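Local atomic coordinates of cell envelope-related transcriptional attenuator domain-containing protein (Streptococcus agalactiae, PDB entry 3OKZ), a protein that is of undetermined function but belongs to the LytR/CpsA/Psr family, whose members probably attach glycopolymers to the Gram-positive cell wall. Residues Ser9-Ile14 with Asn108-Met113; Glu16-Ser21 with Glu277-Arg282; Ser21-Gly26 with Met96-Val101. All blocks are in the same frame, centred on the assembly; numbering follows the deposited sequence.

Interaction 1: Ser9-Ile14 with Asn108-Met113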
loop_
_atom_site.group_PDB
_atom_site.type_symbol
_atom_site.label_atom_id
_atom_site.label_comp_id
_atom_site.label_asym_id
_atom_site.label_seq_id
_atom_site.Cartn_x
_atom_site.Cartn_y
_atom_site.Cartn_z
ATOM N N SER A 9 -16.538 -9.194 -1.977
ATOM C CA SER A 9 -15.926 -8.899 -3.263
ATOM C C SER A 9 -16.815 -9.201 -4.446
ATOM O O SER A 9 -16.799 -10.312 -4.974
ATOM C CB SER A 9 -14.621 -9.669 -3.432
ATOM O OG SER A 9 -14.111 -9.475 -4.741
ATOM N N LYS A 10 -17.581 -8.205 -4.872
ATOM C CA LYS A 10 -18.462 -8.366 -6.017
ATOM C C LYS A 10 -17.645 -8.494 -7.303
ATOM O O LYS A 10 -18.076 -8.064 -8.376
ATOM C CB LYS A 10 -19.440 -7.185 -6.107
ATOM C CG LYS A 10 -18.949 -5.855 -5.521
ATOM C CD LYS A 10 -17.811 -5.214 -6.321
ATOM C CE LYS A 10 -16.432 -5.713 -5.882
ATOM N NZ LYS A 10 -16.138 -5.396 -4.452
ATOM N N SER A 11 -16.458 -9.086 -7.177
ATOM C CA SER A 11 -15.561 -9.299 -8.310
ATOM C C SER A 11 -15.287 -10.789 -8.395
ATOM O O SER A 11 -15.224 -11.466 -7.372
ATOM C CB SER A 11 -14.242 -8.547 -8.106
ATOM O OG SER A 11 -13.363 -8.735 -9.203
ATOM N N HIS A 12 -15.120 -11.300 -9.608
ATOM C CA HIS A 12 -14.868 -12.723 -9.786
ATOM C C HIS A 12 -13.557 -12.983 -10.508
ATOM O O HIS A 12 -13.292 -14.104 -10.933
ATOM C CB HIS A 12 -16.023 -13.365 -10.560
ATOM C CG HIS A 12 -17.356 -13.193 -9.900
ATOM N ND1 HIS A 12 -17.638 -13.700 -8.650
ATOM C CD2 HIS A 12 -18.476 -12.550 -10.307
ATOM C CE1 HIS A 12 -18.874 -13.377 -8.313
ATOM N NE2 HIS A 12 -19.404 -12.678 -9.301
ATOM N N ALA A 13 -12.740 -11.945 -10.626
ATOM C CA ALA A 13 -11.455 -12.022 -11.313
ATOM C C ALA A 13 -10.612 -13.246 -10.976
ATOM O O ALA A 13 -9.947 -13.810 -11.839
ATOM C CB ALA A 13 -10.659 -10.756 -11.041
ATOM N N ILE A 14 -10.627 -13.659 -9.721
ATOM C CA ILE A 14 -9.835 -14.809 -9.323
ATOM C C ILE A 14 -10.515 -16.116 -9.692
ATOM O O ILE A 14 -9.847 -17.098 -10.015
ATOM C CB ILE A 14 -9.540 -14.774 -7.808
ATOM C CG1 ILE A 14 -8.519 -13.665 -7.518
ATOM C CG2 ILE A 14 -9.033 -16.128 -7.337
ATOM C CD1 ILE A 14 -8.064 -13.596 -6.090
ATOM N N ASN A 108 -11.770 0.643 -10.655
ATOM C CA ASN A 108 -12.402 -0.160 -9.622
ATOM C C ASN A 108 -11.354 -1.157 -9.151
ATOM O O ASN A 108 -10.759 -1.906 -9.940
ATOM C CB ASN A 108 -13.648 -0.862 -10.177
ATOM C CG ASN A 108 -14.845 0.097 -10.325
ATOM O OD1 ASN A 108 -15.938 -0.303 -10.742
ATOM N ND2 ASN A 108 -14.635 1.367 -9.976
ATOM N N VAL A 109 -11.104 -1.135 -7.854
ATOM C CA VAL A 109 -10.104 -2.006 -7.241
ATOM C C VAL A 109 -10.675 -3.370 -6.843
ATOM O O VAL A 109 -11.283 -3.509 -5.788
ATOM C CB VAL A 109 -9.508 -1.327 -5.984
ATOM C CG1 VAL A 109 -8.397 -2.176 -5.406
ATOM C CG2 VAL A 109 -9.005 0.053 -6.336
ATOM N N ASP A 110 -10.458 -4.369 -7.685
ATOM C CA ASP A 110 -10.938 -5.728 -7.447
ATOM C C ASP A 110 -11.004 -6.184 -5.985
ATOM O O ASP A 110 -12.080 -6.472 -5.454
ATOM C CB ASP A 110 -10.073 -6.701 -8.248
ATOM C CG ASP A 110 -10.373 -6.658 -9.725
ATOM O OD1 ASP A 110 -9.459 -6.904 -10.532
ATOM O OD2 ASP A 110 -11.535 -6.385 -10.079
ATOM N N TYR A 111 -9.854 -6.255 -5.332
ATOM C CA TYR A 111 -9.826 -6.705 -3.951
ATOM C C TYR A 111 -9.206 -5.702 -2.992
ATOM O O TYR A 111 -8.960 -4.552 -3.340
ATOM C CB TYR A 111 -9.102 -8.056 -3.860
ATOM C CG TYR A 111 -9.717 -9.083 -4.772
ATOM C CD1 TYR A 111 -9.268 -9.242 -6.080
ATOM C CD2 TYR A 111 -10.828 -9.822 -4.360
ATOM C CE1 TYR A 111 -9.917 -10.107 -6.962
ATOM C CE2 TYR A 111 -11.486 -10.687 -5.235
ATOM C CZ TYR A 111 -11.030 -10.820 -6.534
ATOM O OH TYR A 111 -11.720 -11.627 -7.410
ATOM N N PHE A 112 -8.951 -6.153 -1.775
ATOM C CA PHE A 112 -8.402 -5.293 -0.755
ATOM C C PHE A 112 -7.870 -6.145 0.385
ATOM O O PHE A 112 -8.510 -7.104 0.824
ATOM C CB PHE A 112 -9.513 -4.372 -0.249
ATOM C CG PHE A 112 -9.335 -3.921 1.161
ATOM C CD1 PHE A 112 -8.582 -2.782 1.456
ATOM C CD2 PHE A 112 -9.904 -4.651 2.205
ATOM C CE1 PHE A 112 -8.391 -2.370 2.771
ATOM C CE2 PHE A 112 -9.722 -4.253 3.530
ATOM C CZ PHE A 112 -8.959 -3.106 3.813
HETATM N N MSE A 113 -6.689 -5.793 0.867
HETATM C CA MSE A 113 -6.113 -6.536 1.967
HETATM C C MSE A 113 -5.460 -5.603 2.971
HETATM O O MSE A 113 -4.746 -4.654 2.610
HETATM C CB MSE A 113 -5.088 -7.537 1.446
HETATM C CG MSE A 113 -4.412 -8.329 2.547
HETATM SE SE MSE A 113 -3.134 -9.600 1.895
HETATM C CE MSE A 113 -4.256 -11.149 1.797
#
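The ring of Tyr111 carries Ile14 over one face and Ala13 at its edge. CD1 of Ile14 sits 4.0 Å above the ring plane, displaced from the ring centre toward the CE1-CZ side. CB of Ala13 lies near the plane, 4.2 Å from CE1 of Tyr111. Ser9 OG approaches the CE2 side obliquely, but Ser9 is poorly ordered. Ring and isoleucine cross at a slant.

The phenol tip reaches the backbone of 9-14. Ile14 N donates to Tyr111 OH at 3.3 Å, with an N-H...O angle of 158°. This ties the ring to the loop at its far end. Asp110 makes the second polar link. Its first torsion sets CG beside the backbone N. Ser11 OG, anti to its own backbone N, donates to Asp110 OD2 at 3.1 Å. The hydroxyl meets that oxygen from above the carboxylate plane, 62° out of it. The other oxygen, OD1, accepts from Ser21 N, so the carboxylate bridges the loop and strand 20-28.

Phe20 also meets the Tyr111 ring, with the planes at about 90°. This is a non-regular N-terminal segment packed against the start of strand 111-116, next to strand 20-28 in the mixed sheet of the LytR/CpsA/Psr domain.

Interaction 2: Glu16-Ser21 with Glu277-Arg282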
loop_
_atom_site.group_PDB
_atom_site.type_symbol
_atom_site.label_atom_id
_atom_site.label_comp_id
_atom_site.label_asym_id
_atom_site.label_seq_id
_atom_site.Cartn_x
_atom_site.Cartn_y
_atom_site.Cartn_z
ATOM N N GLU A 16 -12.040 -16.573 -12.212
ATOM C CA GLU A 16 -11.959 -16.652 -13.662
ATOM C C GLU A 16 -10.535 -16.430 -14.146
ATOM O O GLU A 16 -10.312 -16.165 -15.321
ATOM C CB GLU A 16 -12.886 -15.605 -14.266
ATOM C CG GLU A 16 -14.235 -15.580 -13.574
ATOM C CD GLU A 16 -15.116 -14.447 -14.029
ATOM O OE1 GLU A 16 -16.244 -14.341 -13.505
ATOM O OE2 GLU A 16 -14.688 -13.665 -14.902
ATOM N N THR A 17 -9.580 -16.538 -13.229
ATOM C CA THR A 17 -8.171 -16.351 -13.534
ATOM C C THR A 17 -7.915 -15.127 -14.415
ATOM O O THR A 17 -7.101 -15.176 -15.351
ATOM C CB THR A 17 -7.583 -17.590 -14.230
ATOM O OG1 THR A 17 -8.144 -18.776 -13.652
ATOM C CG2 THR A 17 -6.068 -17.629 -14.036
ATOM N N LYS A 18 -8.608 -14.035 -14.098
ATOM C CA LYS A 18 -8.492 -12.767 -14.821
ATOM C C LYS A 18 -7.580 -11.820 -14.027
ATOM O O LYS A 18 -7.586 -11.837 -12.792
ATOM C CB LYS A 18 -9.885 -12.148 -14.976
ATOM C CG LYS A 18 -9.928 -10.860 -15.784
ATOM C CD LYS A 18 -9.556 -11.081 -17.255
ATOM C CE LYS A 18 -9.367 -9.750 -17.990
ATOM N NZ LYS A 18 -8.770 -9.905 -19.350
ATOM N N PRO A 19 -6.778 -10.987 -14.723
ATOM C CA PRO A 19 -5.870 -10.040 -14.062
ATOM C C PRO A 19 -6.636 -9.221 -13.030
ATOM O O PRO A 19 -7.803 -8.884 -13.244
ATOM C CB PRO A 19 -5.381 -9.173 -15.214
ATOM C CG PRO A 19 -5.385 -10.109 -16.356
ATOM C CD PRO A 19 -6.687 -10.841 -16.185
ATOM N N PHE A 20 -6.006 -8.885 -11.913
ATOM C CA PHE A 20 -6.748 -8.119 -10.938
ATOM C C PHE A 20 -5.924 -7.126 -10.143
ATOM O O PHE A 20 -4.695 -7.134 -10.199
ATOM C CB PHE A 20 -7.483 -9.068 -10.005
ATOM C CG PHE A 20 -6.576 -9.847 -9.098
ATOM C CD1 PHE A 20 -6.282 -9.380 -7.817
ATOM C CD2 PHE A 20 -6.021 -11.058 -9.517
ATOM C CE1 PHE A 20 -5.453 -10.112 -6.966
ATOM C CE2 PHE A 20 -5.188 -11.797 -8.666
ATOM C CZ PHE A 20 -4.905 -11.325 -7.393
ATOM N N SER A 21 -6.633 -6.256 -9.424
ATOM C CA SER A 21 -6.012 -5.236 -8.594
ATOM C C SER A 21 -6.453 -5.416 -7.165
ATOM O O SER A 21 -7.626 -5.663 -6.885
ATOM C CB SER A 21 -6.399 -3.829 -9.056
ATOM O OG SER A 21 -7.770 -3.536 -8.820
ATOM N N GLU A 277 -2.431 -2.784 -17.219
ATOM C CA GLU A 277 -2.162 -4.016 -16.473
ATOM C C GLU A 277 -3.418 -4.838 -16.221
ATOM O O GLU A 277 -3.391 -6.067 -16.327
ATOM C CB GLU A 277 -1.519 -3.701 -15.119
ATOM C CG GLU A 277 -0.152 -3.082 -15.215
ATOM C CD GLU A 277 0.759 -3.872 -16.119
ATOM O OE1 GLU A 277 0.703 -5.121 -16.066
ATOM O OE2 GLU A 277 1.537 -3.247 -16.874
ATOM N N LEU A 278 -4.510 -4.167 -15.868
ATOM C CA LEU A 278 -5.752 -4.878 -15.590
ATOM C C LEU A 278 -6.595 -5.083 -16.844
ATOM O O LEU A 278 -7.770 -5.464 -16.755
ATOM C CB LEU A 278 -6.584 -4.134 -14.537
ATOM C CG LEU A 278 -6.054 -3.954 -13.109
ATOM C CD1 LEU A 278 -4.985 -5.006 -12.796
ATOM C CD2 LEU A 278 -5.495 -2.558 -12.952
ATOM N N ASP A 279 -5.989 -4.853 -18.010
ATOM C CA ASP A 279 -6.702 -5.005 -19.276
ATOM C C ASP A 279 -7.922 -4.084 -19.286
ATOM O O ASP A 279 -9.058 -4.528 -19.491
ATOM C CB ASP A 279 -7.165 -6.457 -19.492
ATOM C CG ASP A 279 -6.068 -7.356 -20.062
ATOM O OD1 ASP A 279 -5.117 -6.837 -20.684
ATOM O OD2 ASP A 279 -6.172 -8.595 -19.905
ATOM N N LYS A 280 -7.677 -2.802 -19.034
ATOM C CA LYS A 280 -8.733 -1.794 -19.037
ATOM C C LYS A 280 -8.376 -0.732 -20.062
ATOM O O LYS A 280 -7.207 -0.489 -20.336
ATOM C CB LYS A 280 -8.866 -1.146 -17.663
ATOM C CG LYS A 280 -9.439 -2.059 -16.609
ATOM C CD LYS A 280 -9.254 -1.469 -15.218
ATOM C CE LYS A 280 -9.918 -2.330 -14.169
ATOM N NZ LYS A 280 -11.391 -2.328 -14.329
ATOM N N LYS A 281 -9.388 -0.109 -20.643
ATOM C CA LYS A 281 -9.139 0.926 -21.627
ATOM C C LYS A 281 -8.513 2.107 -20.896
ATOM O O LYS A 281 -8.822 2.355 -19.730
ATOM C CB LYS A 281 -10.453 1.338 -22.301
ATOM C CG LYS A 281 -11.059 0.267 -23.206
ATOM C CD LYS A 281 -12.149 0.868 -24.068
ATOM C CE LYS A 281 -12.623 -0.095 -25.140
ATOM N NZ LYS A 281 -13.683 0.532 -25.990
ATOM N N ARG A 282 -7.623 2.825 -21.568
ATOM C CA ARG A 282 -6.977 3.973 -20.955
ATOM C C ARG A 282 -7.779 5.202 -21.334
ATOM O O ARG A 282 -8.509 5.178 -22.321
ATOM C CB ARG A 282 -5.535 4.115 -21.462
ATOM C CG ARG A 282 -4.644 2.901 -21.209
ATOM C CD ARG A 282 -5.012 1.747 -22.126
ATOM N NE ARG A 282 -4.250 0.531 -21.845
ATOM C CZ ARG A 282 -4.469 -0.640 -22.438
ATOM N NH1 ARG A 282 -5.427 -0.753 -23.349
ATOM N NH2 ARG A 282 -3.739 -1.704 -22.120
#
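A Schellman motif ends helix 264-277 here, and its C-terminal turn packs against the loop leading into strand 20-28 and the strand's first residues. Lys18 to Ser21 meet Glu277 to Asp279. The closest pair of CA atoms is that of Pro19 and Leu278, 5.4 Å apart.

Leu278 carries the apolar part. CD1 lies 3.4 Å from Phe20 O, so this methyl group packs on the strand backbone. CG lies alongside Ser21 CB at 4.1 Å. Pro19 fills the next position: its CB is 3.9 Å from Glu277 O, and its CG is the same distance from Asp279 OD2.

Asp279 is the C' residue of the motif, and its positive phi (58°) lets the chain turn away from the helix. Asp279 N bonds to Lys276 O and Lys280 N to Lys275 O. The turn directs the Asp279 side chain toward segment 16-21. Lys18 crosses it obliquely. The lysine chain starts with CG anti to the backbone N, bends at chi2 (66°) and is extended beyond. Its NZ forms a salt bridge with Asp279 OD2 at 3.0 Å, using the anti lone pair of that oxygen. Lys53 makes a second salt bridge to OD2, so two cations share one carboxylate oxygen. Their charges would be expected to favour the ionised form of Asp279. On the helix side, Glu277 O accepts a hydrogen bond from Asn51 of the neighbouring strand 41-51.

Interaction 3: Ser21-Gly26 with Met96-Val101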
loop_
_atom_site.group_PDB
_atom_site.type_symbol
_atom_site.label_atom_id
_atom_site.label_comp_id
_atom_site.label_asym_id
_atom_site.label_seq_id
_atom_site.Cartn_x
_atom_site.Cartn_y
_atom_site.Cartn_z
ATOM N N SER A 21 -6.633 -6.256 -9.424
ATOM C CA SER A 21 -6.012 -5.236 -8.594
ATOM C C SER A 21 -6.453 -5.416 -7.165
ATOM O O SER A 21 -7.626 -5.663 -6.885
ATOM C CB SER A 21 -6.399 -3.829 -9.056
ATOM O OG SER A 21 -7.770 -3.536 -8.820
ATOM N N ILE A 22 -5.491 -5.313 -6.264
ATOM C CA ILE A 22 -5.777 -5.433 -4.852
ATOM C C ILE A 22 -5.081 -4.280 -4.143
ATOM O O ILE A 22 -3.923 -3.957 -4.425
ATOM C CB ILE A 22 -5.272 -6.777 -4.294
ATOM C CG1 ILE A 22 -5.559 -6.864 -2.794
ATOM C CG2 ILE A 22 -3.796 -6.933 -4.588
ATOM C CD1 ILE A 22 -5.105 -8.173 -2.140
ATOM N N LEU A 23 -5.818 -3.632 -3.256
ATOM C CA LEU A 23 -5.276 -2.537 -2.484
ATOM C C LEU A 23 -4.697 -3.183 -1.255
ATOM O O LEU A 23 -5.432 -3.708 -0.410
ATOM C CB LEU A 23 -6.369 -1.567 -2.068
ATOM C CG LEU A 23 -5.854 -0.407 -1.216
ATOM C CD1 LEU A 23 -4.766 0.318 -1.982
ATOM C CD2 LEU A 23 -6.988 0.545 -0.892
ATOM N N LEU A 24 -3.376 -3.161 -1.169
ATOM C CA LEU A 24 -2.679 -3.744 -0.044
ATOM C C LEU A 24 -2.398 -2.633 0.974
ATOM O O LEU A 24 -1.850 -1.583 0.633
ATOM C CB LEU A 24 -1.389 -4.410 -0.555
ATOM C CG LEU A 24 -0.510 -5.280 0.345
ATOM C CD1 LEU A 24 0.403 -4.405 1.190
ATOM C CD2 LEU A 24 -1.388 -6.178 1.221
HETATM N N MSE A 25 -2.805 -2.851 2.220
HETATM C CA MSE A 25 -2.582 -1.851 3.263
HETATM C C MSE A 25 -2.050 -2.376 4.588
HETATM O O MSE A 25 -2.473 -3.427 5.094
HETATM C CB MSE A 25 -3.858 -1.100 3.573
HETATM C CG MSE A 25 -4.516 -0.449 2.399
HETATM SE SE MSE A 25 -6.162 0.326 3.032
HETATM C CE MSE A 25 -5.562 2.133 3.250
ATOM N N GLY A 26 -1.130 -1.594 5.144
ATOM C CA GLY A 26 -0.521 -1.894 6.422
ATOM C C GLY A 26 -1.187 -0.958 7.403
ATOM O O GLY A 26 -1.079 0.274 7.302
HETATM N N MSE A 96 -13.396 3.809 3.197
HETATM C CA MSE A 96 -13.112 5.155 2.704
HETATM C C MSE A 96 -11.770 5.183 1.995
HETATM O O MSE A 96 -11.596 5.895 1.012
HETATM C CB MSE A 96 -13.137 6.165 3.862
HETATM C CG MSE A 96 -13.050 7.631 3.437
HETATM SE SE MSE A 96 -13.646 8.841 4.847
HETATM C CE MSE A 96 -15.417 9.225 4.183
ATOM N N ALA A 97 -10.823 4.401 2.494
ATOM C CA ALA A 97 -9.517 4.335 1.872
ATOM C C ALA A 97 -9.743 3.761 0.487
ATOM O O ALA A 97 -9.263 4.296 -0.517
ATOM C CB ALA A 97 -8.609 3.425 2.661
ATOM N N LEU A 98 -10.492 2.667 0.428
ATOM C CA LEU A 98 -10.755 2.051 -0.852
ATOM C C LEU A 98 -11.443 3.041 -1.781
ATOM O O LEU A 98 -10.951 3.312 -2.882
ATOM C CB LEU A 98 -11.620 0.806 -0.691
ATOM C CG LEU A 98 -11.854 0.118 -2.038
ATOM C CD1 LEU A 98 -10.551 -0.470 -2.536
ATOM C CD2 LEU A 98 -12.906 -0.960 -1.902
HETATM N N MSE A 99 -12.567 3.597 -1.333
HETATM C CA MSE A 99 -13.312 4.537 -2.161
HETATM C C MSE A 99 -12.470 5.719 -2.626
HETATM O O MSE A 99 -12.514 6.102 -3.805
HETATM C CB MSE A 99 -14.540 5.022 -1.404
HETATM C CG MSE A 99 -15.513 3.887 -1.085
HETATM SE SE MSE A 99 -17.182 4.464 -0.326
HETATM C CE MSE A 99 -18.264 4.406 -1.929
ATOM N N THR A 100 -11.697 6.278 -1.693
ATOM C CA THR A 100 -10.816 7.407 -1.979
ATOM C C THR A 100 -9.768 6.987 -2.999
ATOM O O THR A 100 -9.420 7.757 -3.891
ATOM C CB THR A 100 -10.087 7.894 -0.713
ATOM O OG1 THR A 100 -11.048 8.195 0.305
ATOM C CG2 THR A 100 -9.276 9.150 -1.011
ATOM N N VAL A 101 -9.274 5.761 -2.876
ATOM C CA VAL A 101 -8.264 5.271 -3.808
ATOM C C VAL A 101 -8.843 4.984 -5.180
ATOM O O VAL A 101 -8.186 5.222 -6.203
ATOM C CB VAL A 101 -7.568 3.999 -3.270
ATOM C CG1 VAL A 101 -6.858 3.259 -4.409
ATOM C CG2 VAL A 101 -6.560 4.390 -2.171
#
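Helix 96-101 crosses strand 21-26 at 130° between their N-to-C directions, with the axes 10.4 Å apart at closest approach. Leu23 and Leu98 hold the nearest CA atoms, 7.3 Å apart. The contact is apolar packing of side chains from one face of the strand.

Leu23 and Met25, two residues apart, lie on the same face of the strand, and both point their CB toward the helix. Leu23 has CG anti to the backbone N (chi1 178°), and its CD2 makes the touch. That methyl group reaches Leu98 CD1 at 4.1 Å. It lies equally close to Val101 CG2, one helical turn on from Ala97. The side chains of Leu23 and Leu98 run alongside each other in opposite senses. The Leu98 CB is not aimed at the strand, yet its CD1 reaches Leu23.

Met25, a selenomethionine, has CG anti to the carbonyl carbon and bends at its last torsion. Its CE meets the small side chain of Ala97 tip to tip, 3.4 Å from CB. SE lies 4.0 Å from the same CB.

Strand 20-28 lies inside the mixed sheet, between strands 111-116 and 41-51, and helix 93-105 covers one side of it. Tyr89 of helix 87-90 touches both Met25 and Ala97. Phe112 of strand 111-116 and Met45 of strand 41-51 also pack on Met25.

How the interactions relate
All three contacts involve strand 20-28 or the chain just before it. Interaction 3 lies nearest the chain centre, is buried, and is built from aliphatic and selenomethionine side chains. Interaction 1 is partly buried and mixes a tyrosine ring with hydroxyl, carboxylate and backbone bonds. Interaction 2 is mostly buried too, but it ends in a salt bridge at an exposed lysine. Interactions 1 and 2 touch directly: Ala13 O lies 2.6 Å from Lys18 N, a probable hydrogen bond. Interactions 1 and 3 meet through backbone pairing of strands 111-116 and 20-28. Interactions 2 and 3 share Ser21, though their centres are about 17 Å apart.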